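Local structure of lipoprotein (Bacillus anthracis, 4JG9) at residues F44-T58 / V156-V170. The protein is of unknown function but is a putative lipoprotein that may bind lipid, with a helix-free fold of beta strands and loops. Sequence-based numbering, arbitrary orientation.
Sequences FFHLSVLKDVNWEET and VLNIYVNEKYYDQFV
Phe44 and Glu163 bring the two segments together at one end, Thr58 and Val170 at the other. Between them, 44-58 runs as a loop with a 3-10 segment, 47-50, along one face of a beta hairpin. The hairpin joins strands 153-161 and 164-173 through a type I' turn and carries a classic bulge where Tyr166 and Asp167 face Ile159. Thr58 N and OG1 both donate to Val170 O, each at 3.1 Å; the hydroxyl lies in the carbonyl plane on a lone pair.

Gln168 NE2 gives one hydrogen bond to Val49 O (3.0 Å, 161°) and another to Asn158 OD1 (2.8 Å), both close to its amide plane. Val49 CG2 lies against Asn158 OD1, and CG1 reaches Tyr165 CE1. Phe44 CD1 sits 3.5 Å from Tyr160 CD1, over the tyrosine face, with ring planes at 59°. With chi1 at 52°, CG of Phe44 lies between its backbone N and carbonyl carbon; Glu163 CB comes over one face of the ring in a CH-pi contact. A water links Tyr160 OH to Phe44 O and His46 N. Trp55 CH2 meets Val156 CG1 at 3.7 Å, and Val53 CG1 packs on Val170 CG2.

Strand 102-110 flanks 153-161; its Ile107 O accepts from Asn158 ND2, and Phe45 packs on Ile107 and Leu109. Glu163 OE2 is hydrogen-bonded to Ser126 OG of the second subunit. Beyond Thr58 the chain enters strand 60-63 of the other sheet.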
loop_
_atom_site.group_PDB
_atom_site.type_symbol
_atom_site.label_atom_id
_atom_site.label_comp_id
_atom_site.label_asym_id
_atom_site.label_seq_id
_atom_site.Cartn_x
_atom_site.Cartn_y
_atom_site.Cartn_z
ATOM N N PHE A 44 5.803 10.944 -3.217
ATOM C CA PHE A 44 5.205 12.283 -3.231
ATOM C C PHE A 44 4.474 12.594 -1.942
ATOM O O PHE A 44 3.952 13.696 -1.772
ATOM C CB PHE A 44 4.301 12.517 -4.458
ATOM C CG PHE A 44 3.252 11.455 -4.666
ATOM C CD1 PHE A 44 2.016 11.538 -4.031
ATOM C CD2 PHE A 44 3.501 10.373 -5.512
ATOM C CE1 PHE A 44 1.026 10.554 -4.235
ATOM C CE2 PHE A 44 2.533 9.391 -5.725
ATOM C CZ PHE A 44 1.287 9.481 -5.087
ATOM N N PHE A 45 4.474 11.661 -1.006
ATOM C CA PHE A 45 3.838 11.921 0.267
ATOM C C PHE A 45 4.839 12.374 1.310
ATOM O O PHE A 45 5.856 11.736 1.525
ATOM C CB PHE A 45 3.109 10.697 0.798
ATOM C CG PHE A 45 2.684 10.839 2.225
ATOM C CD1 PHE A 45 1.546 11.539 2.551
ATOM C CD2 PHE A 45 3.439 10.299 3.242
ATOM C CE1 PHE A 45 1.156 11.685 3.863
ATOM C CE2 PHE A 45 3.058 10.441 4.557
ATOM C CZ PHE A 45 1.914 11.134 4.866
ATOM N N HIS A 46 4.528 13.486 1.958
ATOM C CA HIS A 46 5.353 14.009 3.025
ATOM C C HIS A 46 4.474 14.276 4.224
ATOM O O HIS A 46 3.325 14.658 4.085
ATOM C CB HIS A 46 6.055 15.294 2.597
ATOM C CG HIS A 46 6.767 15.183 1.288
ATOM N ND1 HIS A 46 7.922 14.451 1.128
ATOM C CD2 HIS A 46 6.489 15.717 0.075
ATOM C CE1 HIS A 46 8.323 14.535 -0.127
ATOM N NE2 HIS A 46 7.470 15.296 -0.787
ATOM N N LEU A 47 5.026 14.078 5.407
ATOM C CA LEU A 47 4.283 14.278 6.635
ATOM C C LEU A 47 3.849 15.723 6.809
ATOM O O LEU A 47 2.876 16.010 7.488
ATOM C CB LEU A 47 5.085 13.803 7.839
ATOM C CG LEU A 47 4.921 12.318 8.136
ATOM C CD1 LEU A 47 5.714 11.922 9.365
ATOM C CD2 LEU A 47 3.456 11.989 8.330
ATOM N N SER A 48 4.595 16.645 6.229
ATOM C CA SER A 48 4.281 18.054 6.425
ATOM C C SER A 48 2.840 18.412 6.064
ATOM O O SER A 48 2.356 19.448 6.507
ATOM C CB SER A 48 5.246 18.950 5.649
ATOM O OG SER A 48 5.196 18.679 4.257
ATOM N N VAL A 49 2.151 17.576 5.279
ATOM C CA VAL A 49 0.746 17.857 4.966
ATOM C C VAL A 49 -0.119 17.793 6.218
ATOM O O VAL A 49 -1.235 18.300 6.221
ATOM C CB VAL A 49 0.131 16.910 3.906
ATOM C CG1 VAL A 49 0.771 17.148 2.550
ATOM C CG2 VAL A 49 0.252 15.455 4.332
ATOM N N LEU A 50 0.390 17.161 7.272
ATOM C CA LEU A 50 -0.341 17.081 8.535
ATOM C C LEU A 50 -0.312 18.381 9.337
ATOM O O LEU A 50 -1.072 18.526 10.299
ATOM C CB LEU A 50 0.235 15.978 9.418
ATOM C CG LEU A 50 0.090 14.539 8.949
ATOM C CD1 LEU A 50 0.677 13.600 9.994
ATOM C CD2 LEU A 50 -1.364 14.218 8.675
ATOM N N LYS A 51 0.570 19.305 8.959
ATOM C CA LYS A 51 0.896 20.459 9.804
ATOM C C LYS A 51 -0.283 21.307 10.298
ATOM O O LYS A 51 -0.368 21.636 11.487
ATOM C CB LYS A 51 1.962 21.351 9.140
ATOM C CG LYS A 51 1.464 22.084 7.889
ATOM C CD LYS A 51 2.527 22.971 7.244
ATOM C CE LYS A 51 1.928 23.768 6.082
ATOM N NZ LYS A 51 2.784 24.903 5.640
ATOM N N ASP A 52 -1.218 21.612 9.408
ATOM C CA ASP A 52 -2.293 22.532 9.754
ATOM C C ASP A 52 -3.648 21.863 9.778
ATOM O O ASP A 52 -4.674 22.532 9.693
ATOM C CB ASP A 52 -2.330 23.681 8.752
ATOM C CG ASP A 52 -1.077 24.514 8.782
ATOM O OD1 ASP A 52 -0.642 24.904 9.891
ATOM O OD2 ASP A 52 -0.517 24.756 7.691
ATOM N N VAL A 53 -3.660 20.546 9.925
ATOM C CA VAL A 53 -4.912 19.823 9.866
ATOM C C VAL A 53 -5.741 20.156 11.096
ATOM O O VAL A 53 -5.244 20.143 12.219
ATOM C CB VAL A 53 -4.689 18.297 9.745
ATOM C CG1 VAL A 53 -5.986 17.524 9.985
ATOM C CG2 VAL A 53 -4.089 17.958 8.379
ATOM N N ASN A 54 -7.004 20.474 10.876
ATOM C CA ASN A 54 -7.893 20.732 11.978
ATOM C C ASN A 54 -8.605 19.422 12.183
ATOM O O ASN A 54 -9.353 18.979 11.327
ATOM C CB ASN A 54 -8.877 21.835 11.606
ATOM C CG ASN A 54 -9.786 22.220 12.753
ATOM O OD1 ASN A 54 -9.543 21.864 13.903
ATOM N ND2 ASN A 54 -10.846 22.953 12.440
ATOM N N TRP A 55 -8.374 18.794 13.324
ATOM C CA TRP A 55 -8.906 17.464 13.534
ATOM C C TRP A 55 -10.341 17.464 14.002
ATOM O O TRP A 55 -10.652 17.136 15.133
ATOM C CB TRP A 55 -7.993 16.655 14.449
ATOM C CG TRP A 55 -6.811 16.138 13.708
ATOM C CD1 TRP A 55 -5.573 16.687 13.660
ATOM C CD2 TRP A 55 -6.771 14.986 12.866
ATOM N NE1 TRP A 55 -4.758 15.943 12.856
ATOM C CE2 TRP A 55 -5.472 14.889 12.358
ATOM C CE3 TRP A 55 -7.708 14.022 12.500
ATOM C CZ2 TRP A 55 -5.085 13.873 11.504
ATOM C CZ3 TRP A 55 -7.323 13.018 11.658
ATOM C CH2 TRP A 55 -6.025 12.946 11.169
ATOM N N GLU A 56 -11.206 17.845 13.079
ATOM C CA GLU A 56 -12.629 17.859 13.290
ATOM C C GLU A 56 -13.253 17.431 11.979
ATOM O O GLU A 56 -12.721 17.727 10.920
ATOM C CB GLU A 56 -13.070 19.271 13.646
ATOM C CG GLU A 56 -14.493 19.390 14.142
ATOM C CD GLU A 56 -14.841 20.805 14.551
ATOM O OE1 GLU A 56 -13.932 21.557 14.936
ATOM O OE2 GLU A 56 -16.026 21.166 14.484
ATOM N N GLU A 57 -14.384 16.749 12.045
ATOM C CA GLU A 57 -15.072 16.308 10.841
ATOM C C GLU A 57 -15.394 17.515 9.974
ATOM O O GLU A 57 -15.835 18.545 10.489
ATOM C CB GLU A 57 -16.361 15.580 11.202
ATOM C CG GLU A 57 -17.182 15.153 10.006
ATOM C CD GLU A 57 -18.484 14.481 10.404
ATOM O OE1 GLU A 57 -18.814 13.418 9.835
ATOM O OE2 GLU A 57 -19.189 15.028 11.280
ATOM N N THR A 58 -15.117 17.408 8.677
ATOM C CA THR A 58 -15.446 18.463 7.723
ATOM C C THR A 58 -16.968 18.621 7.656
ATOM O O THR A 58 -17.698 17.630 7.570
ATOM C CB THR A 58 -14.901 18.130 6.321
ATOM O OG1 THR A 58 -13.473 18.103 6.357
ATOM C CG2 THR A 58 -15.319 19.171 5.329
ATOM N N VAL A 156 -7.723 11.855 8.144
ATOM C CA VAL A 156 -7.505 12.894 7.153
ATOM C C VAL A 156 -7.261 12.249 5.792
ATOM O O VAL A 156 -6.539 11.249 5.679
ATOM C CB VAL A 156 -6.349 13.849 7.528
ATOM C CG1 VAL A 156 -5.016 13.089 7.632
ATOM C CG2 VAL A 156 -6.254 15.011 6.517
ATOM N N LEU A 157 -7.887 12.804 4.764
ATOM C CA LEU A 157 -7.720 12.293 3.415
ATOM C C LEU A 157 -6.869 13.253 2.588
ATOM O O LEU A 157 -7.331 14.334 2.231
ATOM C CB LEU A 157 -9.088 12.133 2.768
ATOM C CG LEU A 157 -9.794 10.786 2.885
ATOM C CD1 LEU A 157 -9.700 10.230 4.273
ATOM C CD2 LEU A 157 -11.258 10.950 2.486
ATOM N N ASN A 158 -5.629 12.867 2.293
ATOM C CA ASN A 158 -4.746 13.709 1.478
ATOM C C ASN A 158 -4.880 13.357 0.008
ATOM O O ASN A 158 -4.734 12.200 -0.371
ATOM C CB ASN A 158 -3.296 13.567 1.923
ATOM C CG ASN A 158 -3.121 13.852 3.387
ATOM O OD1 ASN A 158 -3.161 15.011 3.810
ATOM N ND2 ASN A 158 -2.942 12.791 4.186
ATOM N N ILE A 159 -5.189 14.351 -0.815
ATOM C CA ILE A 159 -5.562 14.096 -2.199
ATOM C C ILE A 159 -4.516 14.658 -3.160
ATOM O O ILE A 159 -4.081 15.808 -3.027
ATOM C CB ILE A 159 -6.958 14.680 -2.518
ATOM C CG1 ILE A 159 -8.025 14.062 -1.611
ATOM C CG2 ILE A 159 -7.329 14.476 -3.976
ATOM C CD1 ILE A 159 -9.078 15.072 -1.206
ATOM N N TYR A 160 -4.106 13.827 -4.113
ATOM C CA TYR A 160 -3.098 14.190 -5.102
ATOM C C TYR A 160 -3.671 13.931 -6.478
ATOM O O TYR A 160 -4.498 13.039 -6.659
ATOM C CB TYR A 160 -1.814 13.363 -4.907
ATOM C CG TYR A 160 -1.221 13.515 -3.527
ATOM C CD1 TYR A 160 -0.078 14.285 -3.317
ATOM C CD2 TYR A 160 -1.809 12.890 -2.425
ATOM C CE1 TYR A 160 0.460 14.438 -2.043
ATOM C CE2 TYR A 160 -1.279 13.044 -1.143
ATOM C CZ TYR A 160 -0.149 13.814 -0.964
ATOM O OH TYR A 160 0.368 13.952 0.301
ATOM N N VAL A 161 -3.267 14.748 -7.437
ATOM C CA VAL A 161 -3.578 14.496 -8.824
ATOM C C VAL A 161 -2.288 14.576 -9.595
ATOM O O VAL A 161 -1.525 15.554 -9.453
ATOM C CB VAL A 161 -4.592 15.512 -9.386
ATOM C CG1 VAL A 161 -4.740 15.352 -10.902
ATOM C CG2 VAL A 161 -5.917 15.374 -8.660
ATOM N N ASN A 162 -2.042 13.542 -10.393
ATOM C CA ASN A 162 -0.805 13.457 -11.153
ATOM C C ASN A 162 0.391 13.598 -10.215
ATOM O O ASN A 162 1.396 14.217 -10.571
ATOM C CB ASN A 162 -0.766 14.515 -12.258
ATOM C CG ASN A 162 0.183 14.140 -13.375
ATOM O OD1 ASN A 162 0.486 12.959 -13.570
ATOM N ND2 ASN A 162 0.656 15.138 -14.122
ATOM N N GLU A 163 0.240 13.044 -9.007
ATOM C CA GLU A 163 1.293 13.014 -7.980
ATOM C C GLU A 163 1.606 14.349 -7.337
ATOM O O GLU A 163 2.570 14.455 -6.578
ATOM C CB GLU A 163 2.583 12.364 -8.516
ATOM C CG GLU A 163 2.348 10.962 -9.014
ATOM C CD GLU A 163 3.626 10.148 -9.145
ATOM O OE1 GLU A 163 4.722 10.726 -8.948
ATOM O OE2 GLU A 163 3.517 8.924 -9.428
ATOM N N LYS A 164 0.793 15.356 -7.644
ATOM C CA LYS A 164 0.926 16.691 -7.062
ATOM C C LYS A 164 -0.185 16.932 -6.042
ATOM O O LYS A 164 -1.350 16.618 -6.307
ATOM C CB LYS A 164 0.865 17.742 -8.166
ATOM C CG LYS A 164 0.921 19.189 -7.697
ATOM C CD LYS A 164 0.794 20.109 -8.902
ATOM C CE LYS A 164 0.661 21.548 -8.501
ATOM N NZ LYS A 164 1.943 22.092 -7.993
ATOM N N TYR A 165 0.178 17.452 -4.871
ATOM C CA TYR A 165 -0.796 17.700 -3.810
ATOM C C TYR A 165 -1.939 18.598 -4.284
ATOM O O TYR A 165 -1.709 19.639 -4.897
ATOM C CB TYR A 165 -0.113 18.319 -2.588
ATOM C CG TYR A 165 -1.057 18.612 -1.448
ATOM C CD1 TYR A 165 -1.403 17.622 -0.533
ATOM C CD2 TYR A 165 -1.606 19.878 -1.281
ATOM C CE1 TYR A 165 -2.276 17.888 0.517
ATOM C CE2 TYR A 165 -2.477 20.151 -0.232
ATOM C CZ TYR A 165 -2.810 19.154 0.656
ATOM O OH TYR A 165 -3.676 19.426 1.696
ATOM N N TYR A 166 -3.170 18.195 -3.995
ATOM C CA TYR A 166 -4.333 18.960 -4.426
ATOM C C TYR A 166 -5.029 19.605 -3.240
ATOM O O TYR A 166 -5.174 20.821 -3.179
ATOM C CB TYR A 166 -5.329 18.083 -5.190
ATOM C CG TYR A 166 -6.510 18.884 -5.672
ATOM C CD1 TYR A 166 -6.372 19.767 -6.730
ATOM C CD2 TYR A 166 -7.745 18.798 -5.045
ATOM C CE1 TYR A 166 -7.436 20.528 -7.175
ATOM C CE2 TYR A 166 -8.825 19.560 -5.482
ATOM C CZ TYR A 166 -8.657 20.421 -6.547
ATOM O OH TYR A 166 -9.702 21.180 -7.000
ATOM N N ASP A 167 -5.503 18.769 -2.326
ATOM C CA ASP A 167 -6.119 19.235 -1.102
ATOM C C ASP A 167 -6.230 18.108 -0.083
ATOM O O ASP A 167 -5.723 16.998 -0.297
ATOM C CB ASP A 167 -7.494 19.841 -1.385
ATOM C CG ASP A 167 -7.760 21.083 -0.536
ATOM O OD1 ASP A 167 -7.310 21.086 0.635
ATOM O OD2 ASP A 167 -8.371 22.063 -1.045
ATOM N N GLN A 168 -6.894 18.401 1.027
ATOM C CA GLN A 168 -7.092 17.423 2.086
ATOM C C GLN A 168 -8.356 17.756 2.873
ATOM O O GLN A 168 -8.768 18.911 2.925
ATOM C CB GLN A 168 -5.881 17.415 3.019
ATOM C CG GLN A 168 -5.804 18.613 3.953
ATOM C CD GLN A 168 -4.478 18.711 4.697
ATOM O OE1 GLN A 168 -4.207 19.714 5.355
ATOM N NE2 GLN A 168 -3.631 17.693 4.561
ATOM N N PHE A 169 -8.990 16.748 3.460
ATOM C CA PHE A 169 -10.066 17.007 4.412
ATOM C C PHE A 169 -10.280 15.828 5.353
ATOM O O PHE A 169 -9.794 14.728 5.100
ATOM C CB PHE A 169 -11.372 17.463 3.723
ATOM C CG PHE A 169 -11.988 16.437 2.825
ATOM C CD1 PHE A 169 -12.923 15.534 3.312
ATOM C CD2 PHE A 169 -11.659 16.392 1.489
ATOM C CE1 PHE A 169 -13.501 14.585 2.480
ATOM C CE2 PHE A 169 -12.226 15.439 0.651
ATOM C CZ PHE A 169 -13.148 14.537 1.149
ATOM N N VAL A 170 -10.983 16.075 6.451
ATOM C CA VAL A 170 -11.144 15.083 7.502
ATOM C C VAL A 170 -12.532 14.461 7.482
ATOM O O VAL A 170 -13.536 15.157 7.336
ATOM C CB VAL A 170 -10.857 15.710 8.888
ATOM C CG1 VAL A 170 -11.217 14.759 10.005
ATOM C CG2 VAL A 170 -9.392 16.103 8.988
HETATM O O HOH W 1 2.850 15.260 0.418
#